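Local structure of ebony (6DYS) at residues F102-I107 and A206-K211; Q118-F123 and A157-T162. The protein probably couples beta-alanine to biogenic amines such as dopamine, as a nonribosomal-peptide-synthetase-like enzyme whose C-terminal, acetyltransferase-like domain is this chain. All coordinates share one frame; numbering follows the deposited sequence.

Interaction 1. Residues F102-I107 and A206-K211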
# COMPACT_ATOMS: atom_id res chain seq x y z
N PHE A 102 5.60 -10.56 -8.20
CA PHE A 102 6.91 -11.22 -8.24
C PHE A 102 7.56 -11.24 -6.86
O PHE A 102 8.15 -12.25 -6.45
CB PHE A 102 7.78 -10.50 -9.28
CG PHE A 102 9.24 -10.89 -9.25
CD1 PHE A 102 10.13 -10.25 -8.39
CD2 PHE A 102 9.74 -11.84 -10.12
CE1 PHE A 102 11.48 -10.59 -8.37
CE2 PHE A 102 11.08 -12.19 -10.11
CZ PHE A 102 11.95 -11.56 -9.24
N CYS A 103 7.45 -10.13 -6.13
CA CYS A 103 8.00 -10.08 -4.78
C CYS A 103 7.15 -10.87 -3.79
O CYS A 103 7.69 -11.56 -2.92
CB CYS A 103 8.12 -8.62 -4.32
SG CYS A 103 9.20 -7.60 -5.34
N GLU A 104 5.83 -10.77 -3.90
CA GLU A 104 4.96 -11.30 -2.86
C GLU A 104 4.54 -12.74 -3.11
O GLU A 104 4.47 -13.53 -2.17
CB GLU A 104 3.70 -10.44 -2.73
CG GLU A 104 3.96 -9.07 -2.16
CD GLU A 104 2.77 -8.13 -2.30
OE1 GLU A 104 1.78 -8.51 -2.98
OE2 GLU A 104 2.82 -7.02 -1.73
N GLY A 105 4.23 -13.06 -4.37
CA GLY A 105 3.61 -14.31 -4.73
C GLY A 105 4.30 -15.53 -4.16
O GLY A 105 3.71 -16.28 -3.37
N PRO A 106 5.56 -15.76 -4.55
CA PRO A 106 6.30 -16.93 -4.02
C PRO A 106 6.27 -17.05 -2.51
O PRO A 106 6.05 -18.15 -1.98
CB PRO A 106 7.73 -16.69 -4.54
CG PRO A 106 7.52 -15.95 -5.83
CD PRO A 106 6.33 -15.04 -5.59
N ILE A 107 6.48 -15.94 -1.79
CA ILE A 107 6.54 -15.99 -0.34
C ILE A 107 5.15 -16.21 0.25
O ILE A 107 4.97 -17.03 1.16
CB ILE A 107 7.17 -14.69 0.19
CG1 ILE A 107 8.67 -14.68 -0.12
CG2 ILE A 107 6.91 -14.53 1.67
CD1 ILE A 107 9.31 -13.33 0.07
N ALA A 206 12.78 -3.03 -2.99
CA ALA A 206 11.41 -3.41 -2.68
C ALA A 206 11.50 -4.45 -1.58
O ALA A 206 12.20 -5.47 -1.74
CB ALA A 206 10.69 -3.98 -3.91
N ILE A 207 10.85 -4.19 -0.46
CA ILE A 207 10.99 -5.05 0.71
C ILE A 207 9.62 -5.61 1.07
O ILE A 207 8.69 -4.85 1.36
CB ILE A 207 11.63 -4.33 1.90
CG1 ILE A 207 12.98 -3.74 1.46
CG2 ILE A 207 11.82 -5.29 3.06
CD1 ILE A 207 13.80 -3.16 2.59
N VAL A 208 9.52 -6.93 1.04
CA VAL A 208 8.31 -7.63 1.48
C VAL A 208 8.36 -7.76 2.99
O VAL A 208 9.33 -8.29 3.54
CB VAL A 208 8.20 -9.00 0.80
CG1 VAL A 208 7.03 -9.75 1.35
CG2 VAL A 208 8.07 -8.82 -0.71
N HIS A 209 7.32 -7.27 3.66
CA HIS A 209 7.31 -7.22 5.12
C HIS A 209 6.14 -8.02 5.66
O HIS A 209 5.07 -8.07 5.04
CB HIS A 209 7.24 -5.78 5.63
CG HIS A 209 8.57 -5.11 5.73
ND1 HIS A 209 8.88 -3.96 5.04
CD2 HIS A 209 9.68 -5.44 6.44
CE1 HIS A 209 10.12 -3.60 5.33
NE2 HIS A 209 10.63 -4.48 6.17
N TRP A 210 6.35 -8.61 6.82
CA TRP A 210 5.37 -9.50 7.43
C TRP A 210 5.51 -9.41 8.93
O TRP A 210 6.62 -9.52 9.46
CB TRP A 210 5.57 -10.94 6.95
CG TRP A 210 4.87 -12.00 7.76
CD1 TRP A 210 5.45 -12.87 8.63
CD2 TRP A 210 3.47 -12.33 7.73
NE1 TRP A 210 4.50 -13.72 9.16
CE2 TRP A 210 3.28 -13.41 8.62
CE3 TRP A 210 2.37 -11.82 7.05
CZ2 TRP A 210 2.03 -13.98 8.84
CZ3 TRP A 210 1.13 -12.40 7.26
CH2 TRP A 210 0.97 -13.47 8.15
N LYS A 211 4.39 -9.21 9.62
CA LYS A 211 4.38 -9.19 11.07
C LYS A 211 3.20 -10.00 11.56
O LYS A 211 2.05 -9.69 11.23
CB LYS A 211 4.31 -7.77 11.62
CG LYS A 211 4.21 -7.72 13.13
CD LYS A 211 4.80 -6.45 13.69
CE LYS A 211 3.81 -5.32 13.63
NZ LYS A 211 4.19 -4.26 14.61

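Interaction 2. Residues Q118-F123 and A157-T162. With HJ1 (N-[2-(3,4-dihydroxyphenyl)ethyl]-beta-alaninamide), chain C.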
# COMPACT_ATOMS: atom_id res chain seq x y z
N GLN A 118 -6.36 -14.96 7.02
CA GLN A 118 -5.05 -15.19 7.62
C GLN A 118 -4.10 -14.03 7.37
O GLN A 118 -3.42 -13.57 8.28
CB GLN A 118 -4.41 -16.48 7.07
CG GLN A 118 -5.21 -17.76 7.30
CD GLN A 118 -5.02 -18.32 8.69
OE1 GLN A 118 -4.33 -17.74 9.52
NE2 GLN A 118 -5.63 -19.47 8.94
N ILE A 119 -4.05 -13.54 6.13
CA ILE A 119 -3.05 -12.59 5.69
C ILE A 119 -3.75 -11.27 5.40
O ILE A 119 -4.44 -11.14 4.38
CB ILE A 119 -2.30 -13.10 4.45
CG1 ILE A 119 -1.80 -14.53 4.66
CG2 ILE A 119 -1.13 -12.23 4.15
CD1 ILE A 119 -1.18 -15.10 3.40
N LEU A 120 -3.59 -10.29 6.29
CA LEU A 120 -4.10 -8.95 6.03
C LEU A 120 -3.11 -8.23 5.13
O LEU A 120 -1.99 -7.90 5.55
CB LEU A 120 -4.31 -8.18 7.33
CG LEU A 120 -4.96 -6.81 7.11
CD1 LEU A 120 -6.36 -6.97 6.52
CD2 LEU A 120 -4.98 -5.98 8.39
N HIS A 121 -3.50 -8.01 3.88
CA HIS A 121 -2.63 -7.38 2.89
C HIS A 121 -2.80 -5.87 2.98
O HIS A 121 -3.83 -5.33 2.57
CB HIS A 121 -2.96 -7.87 1.48
CG HIS A 121 -1.97 -7.43 0.44
ND1 HIS A 121 -2.29 -7.32 -0.89
CD2 HIS A 121 -0.66 -7.09 0.54
CE1 HIS A 121 -1.23 -6.92 -1.57
NE2 HIS A 121 -0.23 -6.77 -0.72
N SER A 122 -1.80 -5.19 3.53
CA SER A 122 -1.76 -3.73 3.52
C SER A 122 -1.16 -3.32 2.18
O SER A 122 0.06 -3.28 2.03
CB SER A 122 -0.96 -3.20 4.70
OG SER A 122 -0.77 -1.79 4.60
N PHE A 123 -2.02 -3.05 1.19
CA PHE A 123 -1.52 -2.88 -0.17
C PHE A 123 -1.38 -1.43 -0.60
O PHE A 123 -0.61 -1.15 -1.52
CB PHE A 123 -2.42 -3.64 -1.16
CG PHE A 123 -3.76 -3.01 -1.40
CD1 PHE A 123 -3.97 -2.20 -2.51
CD2 PHE A 123 -4.83 -3.26 -0.55
CE1 PHE A 123 -5.21 -1.63 -2.75
CE2 PHE A 123 -6.08 -2.69 -0.79
CZ PHE A 123 -6.26 -1.88 -1.89
N ALA A 157 -3.95 -13.51 10.99
CA ALA A 157 -2.74 -14.03 11.60
C ALA A 157 -1.58 -13.05 11.53
O ALA A 157 -0.69 -13.11 12.39
CB ALA A 157 -2.33 -15.35 10.93
N GLY A 158 -1.57 -12.17 10.54
CA GLY A 158 -0.47 -11.24 10.39
C GLY A 158 -0.74 -10.25 9.28
O GLY A 158 -1.70 -10.39 8.51
N ILE A 159 0.14 -9.27 9.19
CA ILE A 159 0.03 -8.16 8.25
C ILE A 159 1.13 -8.31 7.21
O ILE A 159 2.31 -8.44 7.55
CB ILE A 159 0.12 -6.80 8.97
CG1 ILE A 159 -1.00 -6.68 9.99
CG2 ILE A 159 0.06 -5.65 7.95
CD1 ILE A 159 -0.81 -5.54 10.97
N PHE A 160 0.74 -8.27 5.93
CA PHE A 160 1.61 -8.52 4.80
C PHE A 160 1.65 -7.28 3.93
O PHE A 160 0.60 -6.73 3.59
CB PHE A 160 1.08 -9.72 4.00
CG PHE A 160 2.00 -10.24 2.94
CD1 PHE A 160 3.30 -10.58 3.24
CD2 PHE A 160 1.54 -10.42 1.65
CE1 PHE A 160 4.13 -11.09 2.26
CE2 PHE A 160 2.37 -10.93 0.66
CZ PHE A 160 3.67 -11.26 0.97
N THR A 161 2.85 -6.82 3.58
CA THR A 161 2.95 -5.63 2.75
C THR A 161 4.31 -5.61 2.06
O THR A 161 5.27 -6.22 2.54
CB THR A 161 2.75 -4.35 3.59
OG1 THR A 161 2.56 -3.22 2.73
CG2 THR A 161 3.93 -4.09 4.50
N THR A 162 4.36 -4.93 0.92
CA THR A 162 5.62 -4.63 0.23
C THR A 162 5.85 -3.13 0.32
O THR A 162 5.06 -2.34 -0.19
CB THR A 162 5.59 -5.08 -1.22
OG1 THR A 162 5.25 -6.47 -1.27
CG2 THR A 162 6.95 -4.90 -1.87
C02 HJ1 C . 2.87 0.48 2.40
C03 HJ1 C . 2.50 -0.12 1.05
C04 HJ1 C . 1.93 0.96 0.08
C07 HJ1 C . 3.22 -0.04 -1.88
C08 HJ1 C . 2.51 -0.85 -3.02
C09 HJ1 C . 2.38 -0.09 -4.27
C10 HJ1 C . 1.19 -0.19 -5.02
C11 HJ1 C . 1.06 0.53 -6.22
C12 HJ1 C . 2.09 1.34 -6.66
C14 HJ1 C . 3.27 1.43 -5.91
C16 HJ1 C . 3.41 0.71 -4.71
N01 HJ1 C . 2.79 -0.52 3.49
N06 HJ1 C . 2.30 0.97 -1.34
O05 HJ1 C . 1.20 1.78 0.47
O13 HJ1 C . 1.94 2.07 -7.90
O15 HJ1 C . 4.43 2.30 -6.37
O HOH W 1 2.19 -3.06 -0.48

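Interaction 1. Residues F102-I107 and A206-K211
Cys103 and Ile107, one turn apart on helix 93-111, meet Val208 of strand 205-212 in a largely buried, apolar helix-on-sheet contact that has no hydrogen bond between the two segments. The short axes approach to 8.8 Å and differ in direction by 37°, and a modest 191 Å² is buried. Val208 serves both turns because its methyls are divided between them. With CG1 anti to the backbone N (chi1 174°), CG2 faces Cys103, lying 3.6 Å from Cys103 CB and 3.5 Å from Cys103 O. CG1 meets Ile107 CD1 more distantly, at 4.4 Å. This is how a GNAT-like fold, recognisable here from its mixed sheet of strand order 1-2-3-4-5-7-6, closes one face of the sheet with a helix. The alternation of the strand sorts its side chains: Ala206 and Val208 point toward helix 93-111, whereas Ile207 points away, and its side chain touches Gln169 of helix 166-174. The small Ala206 receives the thiol of Cys103, whose SG comes to 4.2 Å from Ala206 CB. Ile107 also rests on Leu180 and Leu181 of the neighbouring strand. Glu104 divides its roles along its length: CG passes Val208 CG2 at 4.4 Å, while the carboxylate beyond it is hydrogen-bonded through OE2 to Thr162 OG1 and His121 NE2.

Interaction 2. Residues Q118-F123 and A157-T162
Leu120 and Phe160 lie at the heart of a parallel pairing of neighbouring strands, the two beta elements of the beta-alpha-beta crossover made by strand 119-127, helix 133-153 and strand 158-163. The bond from Phe160 N to Leu120 O is 2.8 Å and nearly straight at 171°, flanked by Leu120 N to Gly158 O and Ser122 N to Phe160 O. On one face Ile119 and Phe160 lie side by side, with Ile119 CG2 packed to 3.3 Å from Phe160 CB; on the other, Leu120 and Ile159 touch Val147 and Ala151 of helix 133-153. His121 brings CD2 to 3.3 Å from Phe160 O, which lies in the plane of the ring at its edge; a hydrogen bond from ND1 to Glu84, with NE2 already tied to helix 93-111, holds that ring from turning. The start of the pairing is looser and partly exposed: Gln118 O is shared by the N-H groups of Ala157 and Gly158, and the Gln118 chain, bent at chi2, brings OE1 to 3.4 Å from Ala157 CB.

Beyond the bond from Ser122 N, water 1 bridges Ser122 O and Thr162 N, beside a direct side-chain bond from Thr161. That residue, its OG1 held anti to the backbone N (chi1 -167°), donates to Ser122 O at 2.6 Å in the carbonyl plane and accepts from N01 of the bound beta-alanyldopamine, HJ1, at 2.8 Å. A valine here removes the hydroxyl, so the ligand amine would probably be held less firmly and Ser122 O left to water 1. Because the hydroxyl's proton is committed to the strand carbonyl, its oxygen is presented as an acceptor, consistent with recognition of the amino end of the beta-alanyl group.

In the fold
Interactions 1 and 2, with centres 10 Å apart, meet on one sheet, because strands 205-212 and 158-163 are neighbours in it. Along the chain, interaction 2 is nested inside the loop closed by interaction 1. Val208 CG1 packs 3.3 Å from Phe160 CE1, and His209 N probably bonds to Thr161 O at 2.6 Å. The polar link from helix to strand is short, with Glu104 OE2 2.5 Å from Thr162 OG1. HJ1 is bound directly by interaction 2 and only approached by interaction 1, the side chain of Glu104 being about 6 Å from HJ1. Thr161 binds the ligand's amine, and Glu32 and Asn163 add further hydrogen bonds to HJ1.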